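ESAT-6-like protein SAG1039 (Streptococcus agalactiae serogroup V, PDB 3GWK) forms a homodimeric four-helix bundle of the WXG100 (ESAT-6-like) family and is probably a small secreted protein exported by a specialised secretion system. Local coordinates at the interface of chains A and B. Sequence-based numbering; all coordinates share one arbitrary frame. Chains: chain A/B, Putative uncharacterized protein SAG1039.

The interface of chains A and B. Residues chain A 8, 16, 19-20, 78; chain B 37, 41.
A:Ser16 and A:Lys19 meet B:Glu37 in a helix-on-helix patch of the homodimer interface, where the two helical hairpins pack into a four-helix bundle; the patch, repeated by the two-fold axis, joins a polar clasp to a small apolar core. All three residues belong to copies of helix 10-44. The carboxylate oxygen OE1 of B:Glu37 takes two donors. The A:Ser16 hydroxyl OG gives it a hydrogen bond of 2.7 Å, arriving on the anti side and 16° out of the carboxylate plane. The A:Lys19 terminal nitrogen NZ adds a salt bridge of 2.8 Å to the same OE1, but from above the plane, 38° out of it. Donors from two directions would restrict rotation of the carboxylate, and the nearby lysine would favour its charged form. The A:Lys19 chain runs extended beyond CG and crosses the glutamate at about a right angle, with A:Lys19 CD 3.6 Å from B:Glu37 CD, the carboxylate carbon. B:Glu37 bends at chi2 (68°), which turns its carboxylate toward this pair while its methylene CG rests 3.7 Å from CE1 of A:Tyr20. The tyrosine ring and the carboxylate are steeply inclined to each other, so they do not stack. One turn further along the partner helix, B:Ile41 extends its CG1 branch toward the phenol end of A:Tyr20. A:Leu78, from helix 51-95, meets that branch tip to tip, methyl CD1 against methyl CD1 at 4.1 Å. A:Leu8, in the loop before helix 10-44, comes no nearer than 4.5 Å, its CD1 to CG1 of B:Ile41. The terminal methyl CD1 of B:Ile41 sits 3.4 Å from the phenolic OH of A:Tyr20.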
ATOM      1  N   LEU A   8     -25.823  -2.450   6.962  1.00 17.89           N
ATOM      2  CA  LEU A   8     -24.823  -2.288   8.018  1.00 16.47           C
ATOM      3  C   LEU A   8     -25.331  -1.272   9.041  1.00 14.74           C
ATOM      4  O   LEU A   8     -25.816  -0.209   8.678  1.00 16.67           O
ATOM      5  CB  LEU A   8     -23.478  -1.828   7.524  1.00 16.86           C
ATOM      6  CG  LEU A   8     -22.826  -2.819   6.534  1.00 19.73           C
ATOM      7  CD1 LEU A   8     -21.467  -2.221   6.050  1.00 23.94           C
ATOM      8  CD2 LEU A   8     -22.671  -4.189   7.132  1.00 24.14           C
ATOM      9  N   SER A  16     -15.898  -0.959   9.947  1.00 12.05           N
ATOM     10  CA  SER A  16     -15.344  -1.046   8.605  1.00 11.66           C
ATOM     11  C   SER A  16     -14.490   0.136   8.314  1.00 12.49           C
ATOM     12  O   SER A  16     -13.374  -0.022   7.815  1.00 12.54           O
ATOM     13  CB  SER A  16     -16.472  -1.223   7.598  1.00 14.32           C
ATOM     14  OG  SER A  16     -17.107  -2.471   7.683  1.00 15.46           O
ATOM     15  N   LYS A  19     -10.861   0.062   9.383  1.00 11.06           N
ATOM     16  CA  LYS A  19      -9.966  -0.787   8.558  1.00 11.81           C
ATOM     17  C   LYS A  19      -9.409   0.061   7.397  1.00 12.18           C
ATOM     18  O   LYS A  19      -8.268  -0.112   6.967  1.00 12.34           O
ATOM     19  CB  LYS A  19     -10.727  -2.013   8.058  1.00 12.93           C
ATOM     20  CG  LYS A  19     -11.289  -2.899   9.184  1.00 13.94           C
ATOM     21  CD  LYS A  19     -12.248  -3.980   8.689  1.00 13.06           C
ATOM     22  CE  LYS A  19     -13.148  -4.416   9.852  1.00 14.04           C
ATOM     23  NZ  LYS A  19     -14.136  -5.463   9.409  1.00 14.01           N
ATOM     24  N   TYR A  20     -10.279   0.907   6.795  1.00 10.72           N
ATOM     25  CA  TYR A  20      -9.850   1.695   5.665  1.00 11.45           C
ATOM     26  C   TYR A  20      -8.854   2.769   6.076  1.00 11.48           C
ATOM     27  O   TYR A  20      -7.839   2.972   5.386  1.00 12.69           O
ATOM     28  CB  TYR A  20     -11.048   2.334   4.940  1.00 13.63           C
ATOM     29  CG  TYR A  20     -11.858   1.346   4.134  1.00 13.50           C
ATOM     30  CD1 TYR A  20     -12.871   0.632   4.711  1.00 13.33           C
ATOM     31  CD2 TYR A  20     -11.604   1.155   2.793  1.00 12.49           C
ATOM     32  CE1 TYR A  20     -13.620  -0.320   3.961  1.00 13.53           C
ATOM     33  CE2 TYR A  20     -12.344   0.198   2.034  1.00 13.94           C
ATOM     34  CZ  TYR A  20     -13.314  -0.500   2.642  1.00 13.40           C
ATOM     35  OH  TYR A  20     -14.033  -1.402   1.935  1.00 16.19           O
ATOM     36  N   LEU A  78     -17.939   6.435   5.261  1.00 12.63           N
ATOM     37  CA  LEU A  78     -18.599   5.473   6.128  1.00 12.67           C
ATOM     38  C   LEU A  78     -18.879   6.098   7.493  1.00 13.19           C
ATOM     39  O   LEU A  78     -19.951   5.914   8.072  1.00 11.64           O
ATOM     40  CB  LEU A  78     -17.769   4.207   6.317  1.00 13.43           C
ATOM     41  CG  LEU A  78     -17.559   3.409   5.019  1.00 13.72           C
ATOM     42  CD1 LEU A  78     -16.659   2.277   5.300  1.00 18.00           C
ATOM     43  CD2 LEU A  78     -18.898   2.968   4.433  1.00 18.89           C
TER
ATOM     44  N   GLU B  37     -13.286  -6.397   2.503  1.00 12.85           N
ATOM     45  CA  GLU B  37     -14.262  -5.471   3.087  1.00 13.37           C
ATOM     46  C   GLU B  37     -15.118  -4.784   2.022  1.00 13.96           C
ATOM     47  O   GLU B  37     -16.323  -4.547   2.235  1.00 15.12           O
ATOM     48  CB  GLU B  37     -13.505  -4.393   3.876  1.00 13.83           C
ATOM     49  CG  GLU B  37     -14.348  -3.807   4.994  1.00 13.56           C
ATOM     50  CD  GLU B  37     -14.655  -4.783   6.148  1.00 14.99           C
ATOM     51  OE1 GLU B  37     -15.314  -4.348   7.123  1.00 15.23           O
ATOM     52  OE2 GLU B  37     -14.238  -5.984   6.114  1.00 15.49           O
ATOM     53  N   ILE B  41     -19.280  -4.507   1.930  1.00 16.11           N
ATOM     54  CA  ILE B  41     -20.049  -3.319   1.664  1.00 16.16           C
ATOM     55  C   ILE B  41     -20.996  -3.577   0.503  1.00 17.27           C
ATOM     56  O   ILE B  41     -22.147  -3.193   0.511  1.00 20.38           O
ATOM     57  CB  ILE B  41     -19.164  -2.096   1.463  1.00 16.97           C
ATOM     58  CG1 ILE B  41     -18.418  -1.804   2.796  1.00 17.53           C
ATOM     59  CG2 ILE B  41     -19.999  -0.863   1.025  1.00 18.04           C
ATOM     60  CD1 ILE B  41     -17.293  -0.796   2.686  1.00 21.36           C
TER